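Local coordinates for cobalamin biosynthesis protein CobN (Mycobacterium tuberculosis, PDB 7C6O) that probably serves as the large, catalytic subunit of the cobaltochelatase that inserts cobalt into the corrin ring during cobalamin biosynthesis, at residues V518-D523 against I1011-W1016; V1025-G1030 against V1082-A1087. All blocks are in the same frame, centred on the assembly; numbering follows the deposited sequence.

Followed from the N terminus, the chain reaches helix 517-522 first and returns to it only after nearly 490 residues, when contact 1 closes a very long loop on the end of helix 1007-1013 and the turn beyond it. Helix 1019-1030 comes next and opens contact 2, whose much shorter loop of about 50 residues closes on helix 1072-1089. The two contacts therefore neither nest nor cross but stand in series, with centres about 13 Å apart. They are also joined directly: Trp1029 NE1 lies 2.8 Å from Ile520 O, a probable hydrogen bond, so helix 1019-1030 bridges 518-523 to 1082-1087.

Contact 1: V518-D523 against I1011-W1016; sequences VAIYHD and IDSRSW
The ring of Tyr521 swings out beside its own backbone N and anti to the carbonyl carbon (chi1 -78°), and this carries its hydroxyl to the turn at Ser1015 and Trp1016. Ile520, one residue earlier, likewise places CG1 beside the backbone N and then extends, sending CD1 to Ser1013. Two neighbouring side chains of the short helix 517-522 thus reach successive parts of 1011-1016, one through a polar tip and the other through a methyl.

The polar link is a hydrogen bond of 2.6 Å from Tyr521 OH to Ser1015 O. The hydroxyl meets a lone pair in the carbonyl plane, at a C=O...donor angle of 144°, and the carbonyl oxygen in turn sits at the edge of the tyrosine ring, in its plane. Beyond this bond, Trp1016 CB packs 3.6 Å from Tyr521 OH. The apolar link is lighter: Ile520 CD1 rests 3.7 Å from Ser1013 CB and equally near its OG.

That serine hydroxyl has partners at the end of its own helix. It accepts from Ser1015 N at 3.1 Å, with an N-H...acceptor angle of 167°, which makes an ST turn, and it also bonds to Leu1010 O. Arg1014 takes positive phi as the helix ends, and Ser1015 forms the centre of an inverse gamma turn. Further on, Arg1203 bonds Trp1016 O and makes a cation-pi contact with the indole.

Chemically, the contact is one directional bond beside a small patch of van der Waals packing. The ST turn probably helps to hold the Ser1015 carbonyl in position for the phenol hydroxyl, which comes from nearly 490 residues away in sequence and is hydrogen-bonded to the turn leaving helix 1007-1013.

Contact 2: V1025-G1030 against V1082-A1087; sequences VYTAWG and VATVRA
Van der Waals packing dominates, and it centres on Tyr1026 and Thr1084, the residues whose CA atoms come nearest across the two helices, 7.2 Å apart. The threonine hydroxyl approaches the base of the tyrosine ring obliquely: Thr1084 OG1 lies 3.2 Å from Tyr1026 CD1 and 3.3 Å from Tyr1026 CG. Its methyl touches two residues, with Thr1084 CG2 4.1 Å from Tyr1026 CD1 and 4.2 Å from Thr1027 OG1. The two main side chains cross at about a right angle. Tyr1026 holds CG anti to the backbone N (chi1 -179°), which brings the CG-CD1 side of the ring to the threonine, while its hydroxyl, at the far end of the ring, reaches past it.

Hydrogen bonding engages the polar ends with other partners. Thr1084 OG1 bonds Gly1080 O and Thr1027 OG1 bonds Ala1023 O, each one turn back along its own helix. Tyr1026 OH pairs with Tyr1051 OH of helix 1044-1051.

Charged partners come from outside the pair: Arg939 makes a cation-pi contact with Tyr1026, and Arg1086, which takes no part in the contact itself, forms a salt bridge with Asp1019 at the start of helix 1019-1030.

The arrangement is buried helix-helix packing, here between helices 1019-1030 and 1072-1089, and the chain between them supplies strands 1032-1034, 1041-1042 and 1056-1061 of a mixed sheet.

Contact 1: V518-D523 against I1011-W1016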
loop_
_atom_site.group_PDB
_atom_site.type_symbol
_atom_site.label_atom_id
_atom_site.label_comp_id
_atom_site.label_asym_id
_atom_site.label_seq_id
_atom_site.Cartn_x
_atom_site.Cartn_y
_atom_site.Cartn_z
ATOM N N VAL A 518 19.222 6.315 21.522
ATOM C CA VAL A 518 20.289 5.494 20.956
ATOM C C VAL A 518 19.724 4.528 19.923
ATOM O O VAL A 518 20.393 4.198 18.935
ATOM C CB VAL A 518 21.043 4.752 22.079
ATOM C CG1 VAL A 518 22.156 3.884 21.504
ATOM C CG2 VAL A 518 21.606 5.746 23.081
ATOM N N ALA A 519 18.480 4.078 20.115
ATOM C CA ALA A 519 17.855 3.186 19.144
ATOM C C ALA A 519 17.624 3.879 17.806
ATOM O O ALA A 519 17.553 3.210 16.769
ATOM C CB ALA A 519 16.536 2.648 19.699
ATOM N N ILE A 520 17.502 5.208 17.802
ATOM C CA ILE A 520 17.320 5.922 16.542
ATOM C C ILE A 520 18.569 5.808 15.679
ATOM O O ILE A 520 18.484 5.695 14.449
ATOM C CB ILE A 520 16.950 7.393 16.807
ATOM C CG1 ILE A 520 15.676 7.484 17.651
ATOM C CG2 ILE A 520 16.784 8.144 15.493
ATOM C CD1 ILE A 520 15.319 8.898 18.061
ATOM N N TYR A 521 19.748 5.829 16.305
ATOM C CA TYR A 521 20.995 5.755 15.557
ATOM C C TYR A 521 21.387 4.333 15.180
ATOM O O TYR A 521 22.248 4.158 14.311
ATOM C CB TYR A 521 22.140 6.388 16.356
ATOM C CG TYR A 521 22.160 7.903 16.336
ATOM C CD1 TYR A 521 21.361 8.642 17.200
ATOM C CD2 TYR A 521 22.988 8.593 15.457
ATOM C CE1 TYR A 521 21.381 10.028 17.184
ATOM C CE2 TYR A 521 23.015 9.979 15.434
ATOM C CZ TYR A 521 22.212 10.690 16.300
ATOM O OH TYR A 521 22.237 12.068 16.280
ATOM N N HIS A 522 20.789 3.314 15.801
ATOM C CA HIS A 522 21.318 1.959 15.647
ATOM C C HIS A 522 20.283 0.862 15.457
ATOM O O HIS A 522 20.664 -0.226 15.013
ATOM C CB HIS A 522 22.186 1.592 16.856
ATOM C CG HIS A 522 23.382 2.475 17.028
ATOM N ND1 HIS A 522 24.555 2.278 16.334
ATOM C CD2 HIS A 522 23.583 3.560 17.811
ATOM C CE1 HIS A 522 25.430 3.205 16.682
ATOM N NE2 HIS A 522 24.866 3.995 17.577
ATOM N N ASP A 523 19.008 1.067 15.779
ATOM C CA ASP A 523 18.043 -0.031 15.857
ATOM C C ASP A 523 16.740 0.334 15.164
ATOM O O ASP A 523 15.718 0.571 15.820
ATOM C CB ASP A 523 17.787 -0.412 17.316
ATOM C CG ASP A 523 19.064 -0.699 18.070
ATOM O OD1 ASP A 523 19.728 -1.710 17.756
ATOM O OD2 ASP A 523 19.411 0.098 18.966
ATOM N N ILE A 1011 14.435 13.944 14.318
ATOM C CA ILE A 1011 14.033 15.343 14.458
ATOM C C ILE A 1011 13.155 15.528 15.690
ATOM O O ILE A 1011 13.273 16.527 16.412
ATOM C CB ILE A 1011 13.334 15.826 13.171
ATOM C CG1 ILE A 1011 14.344 16.471 12.215
ATOM C CG2 ILE A 1011 12.219 16.813 13.487
ATOM C CD1 ILE A 1011 15.473 15.564 11.784
ATOM N N ASP A 1012 12.280 14.561 15.968
ATOM C CA ASP A 1012 11.417 14.668 17.141
ATOM C C ASP A 1012 12.201 14.513 18.438
ATOM O O ASP A 1012 11.865 15.153 19.440
ATOM C CB ASP A 1012 10.293 13.636 17.061
ATOM C CG ASP A 1012 9.198 14.047 16.098
ATOM O OD1 ASP A 1012 9.221 15.207 15.635
ATOM O OD2 ASP A 1012 8.315 13.216 15.801
ATOM N N SER A 1013 13.246 13.681 18.440
ATOM C CA SER A 1013 14.082 13.541 19.627
ATOM C C SER A 1013 15.003 14.733 19.829
ATOM O O SER A 1013 15.445 14.973 20.957
ATOM C CB SER A 1013 14.929 12.274 19.536
ATOM O OG SER A 1013 16.047 12.488 18.687
ATOM N N ARG A 1014 15.315 15.461 18.758
ATOM C CA ARG A 1014 16.225 16.603 18.749
ATOM C C ARG A 1014 17.659 16.223 19.105
ATOM O O ARG A 1014 18.498 17.109 19.293
ATOM C CB ARG A 1014 15.733 17.725 19.677
ATOM C CG ARG A 1014 14.281 18.127 19.443
ATOM C CD ARG A 1014 13.925 19.422 20.160
ATOM N NE ARG A 1014 13.885 19.276 21.611
ATOM C CZ ARG A 1014 13.547 20.254 22.446
ATOM N NH1 ARG A 1014 13.220 21.450 21.971
ATOM N NH2 ARG A 1014 13.533 20.039 23.753
ATOM N N SER A 1015 17.973 14.929 19.178
ATOM C CA SER A 1015 19.300 14.472 19.600
ATOM C C SER A 1015 20.242 14.332 18.401
ATOM O O SER A 1015 20.740 13.252 18.077
ATOM C CB SER A 1015 19.184 13.159 20.366
ATOM O OG SER A 1015 18.448 13.330 21.566
ATOM N N TRP A 1016 20.488 15.467 17.748
ATOM C CA TRP A 1016 21.374 15.544 16.594
ATOM C C TRP A 1016 21.934 16.957 16.525
ATOM O O TRP A 1016 21.386 17.887 17.121
ATOM C CB TRP A 1016 20.644 15.187 15.293
ATOM C CG TRP A 1016 19.579 16.180 14.926
ATOM C CD1 TRP A 1016 18.294 16.218 15.389
ATOM C CD2 TRP A 1016 19.714 17.285 14.025
ATOM N NE1 TRP A 1016 17.620 17.278 14.825
ATOM C CE2 TRP A 1016 18.471 17.947 13.984
ATOM C CE3 TRP A 1016 20.766 17.774 13.242
ATOM C CZ2 TRP A 1016 18.252 19.075 13.197
ATOM C CZ3 TRP A 1016 20.546 18.894 12.460
ATOM C CH2 TRP A 1016 19.300 19.533 12.444
#

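Contact 2: V1025-G1030 against V1082-A1087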
loop_
_atom_site.group_PDB
_atom_site.type_symbol
_atom_site.label_atom_id
_atom_site.label_comp_id
_atom_site.label_asym_id
_atom_site.label_seq_id
_atom_site.Cartn_x
_atom_site.Cartn_y
_atom_site.Cartn_z
ATOM N N VAL A 1025 21.919 8.378 10.889
ATOM C CA VAL A 1025 20.586 7.817 11.091
ATOM C C VAL A 1025 20.010 7.333 9.766
ATOM O O VAL A 1025 19.504 6.209 9.665
ATOM C CB VAL A 1025 19.665 8.845 11.773
ATOM C CG1 VAL A 1025 18.219 8.361 11.751
ATOM C CG2 VAL A 1025 20.123 9.088 13.208
ATOM N N TYR A 1026 20.081 8.173 8.728
ATOM C CA TYR A 1026 19.602 7.772 7.407
ATOM C C TYR A 1026 20.255 6.472 6.955
ATOM O O TYR A 1026 19.581 5.575 6.435
ATOM C CB TYR A 1026 19.869 8.891 6.400
ATOM C CG TYR A 1026 19.406 8.608 4.987
ATOM C CD1 TYR A 1026 20.228 7.938 4.084
ATOM C CD2 TYR A 1026 18.158 9.029 4.548
ATOM C CE1 TYR A 1026 19.812 7.684 2.789
ATOM C CE2 TYR A 1026 17.735 8.784 3.254
ATOM C CZ TYR A 1026 18.566 8.110 2.380
ATOM O OH TYR A 1026 18.149 7.861 1.093
ATOM N N THR A 1027 21.566 6.345 7.166
ATOM C CA THR A 1027 22.283 5.150 6.735
ATOM C C THR A 1027 21.973 3.952 7.625
ATOM O O THR A 1027 21.964 2.812 7.146
ATOM C CB THR A 1027 23.786 5.434 6.712
ATOM O OG1 THR A 1027 24.032 6.605 5.921
ATOM C CG2 THR A 1027 24.552 4.265 6.115
ATOM N N ALA A 1028 21.707 4.185 8.912
ATOM C CA ALA A 1028 21.362 3.080 9.800
ATOM C C ALA A 1028 20.011 2.473 9.446
ATOM O O ALA A 1028 19.784 1.282 9.691
ATOM C CB ALA A 1028 21.357 3.552 11.253
ATOM N N TRP A 1029 19.107 3.267 8.877
ATOM C CA TRP A 1029 17.778 2.790 8.526
ATOM C C TRP A 1029 17.646 2.379 7.067
ATOM O O TRP A 1029 16.733 1.614 6.741
ATOM C CB TRP A 1029 16.728 3.868 8.834
ATOM C CG TRP A 1029 16.480 4.087 10.301
ATOM C CD1 TRP A 1029 17.397 4.458 11.243
ATOM C CD2 TRP A 1029 15.228 3.964 10.988
ATOM N NE1 TRP A 1029 16.794 4.568 12.472
ATOM C CE2 TRP A 1029 15.464 4.273 12.343
ATOM C CE3 TRP A 1029 13.931 3.627 10.588
ATOM C CZ2 TRP A 1029 14.451 4.248 13.302
ATOM C CZ3 TRP A 1029 12.926 3.608 11.541
ATOM C CH2 TRP A 1029 13.193 3.915 12.883
ATOM N N GLY A 1030 18.530 2.849 6.188
ATOM C CA GLY A 1030 18.376 2.587 4.769
ATOM C C GLY A 1030 19.619 2.107 4.044
ATOM O O GLY A 1030 19.630 2.039 2.811
ATOM N N VAL A 1082 19.378 14.265 0.331
ATOM C CA VAL A 1082 20.175 15.477 0.150
ATOM C C VAL A 1082 21.217 15.601 1.256
ATOM O O VAL A 1082 22.397 15.864 0.995
ATOM C CB VAL A 1082 19.263 16.717 0.101
ATOM C CG1 VAL A 1082 20.098 17.988 0.095
ATOM C CG2 VAL A 1082 18.353 16.662 -1.119
ATOM N N ALA A 1083 20.795 15.412 2.508
ATOM C CA ALA A 1083 21.706 15.600 3.633
ATOM C C ALA A 1083 22.808 14.548 3.640
ATOM O O ALA A 1083 23.959 14.849 3.978
ATOM C CB ALA A 1083 20.928 15.568 4.949
ATOM N N THR A 1084 22.475 13.313 3.269
ATOM C CA THR A 1084 23.471 12.245 3.283
ATOM C C THR A 1084 24.533 12.469 2.211
ATOM O O THR A 1084 25.729 12.283 2.465
ATOM C CB THR A 1084 22.781 10.893 3.105
ATOM O OG1 THR A 1084 21.848 10.699 4.174
ATOM C CG2 THR A 1084 23.799 9.758 3.120
ATOM N N VAL A 1085 24.116 12.892 1.014
ATOM C CA VAL A 1085 25.080 13.236 -0.029
ATOM C C VAL A 1085 25.950 14.405 0.418
ATOM O O VAL A 1085 27.169 14.408 0.203
ATOM C CB VAL A 1085 24.353 13.543 -1.351
ATOM C CG1 VAL A 1085 25.340 14.019 -2.414
ATOM C CG2 VAL A 1085 23.587 12.319 -1.839
ATOM N N ARG A 1086 25.341 15.417 1.045
ATOM C CA ARG A 1086 26.119 16.555 1.525
ATOM C C ARG A 1086 27.126 16.121 2.583
ATOM O O ARG A 1086 28.279 16.565 2.571
ATOM C CB ARG A 1086 25.194 17.640 2.079
ATOM C CG ARG A 1086 25.924 18.922 2.478
ATOM C CD ARG A 1086 24.979 20.013 2.978
ATOM N NE ARG A 1086 24.234 19.593 4.161
ATOM C CZ ARG A 1086 22.923 19.382 4.180
ATOM N NH1 ARG A 1086 22.207 19.568 3.080
ATOM N NH2 ARG A 1086 22.328 18.993 5.301
ATOM N N ALA A 1087 26.710 15.245 3.501
ATOM C CA ALA A 1087 27.630 14.751 4.521
ATOM C C ALA A 1087 28.805 14.013 3.895
ATOM O O ALA A 1087 29.954 14.177 4.325
ATOM C CB ALA A 1087 26.889 13.841 5.500
#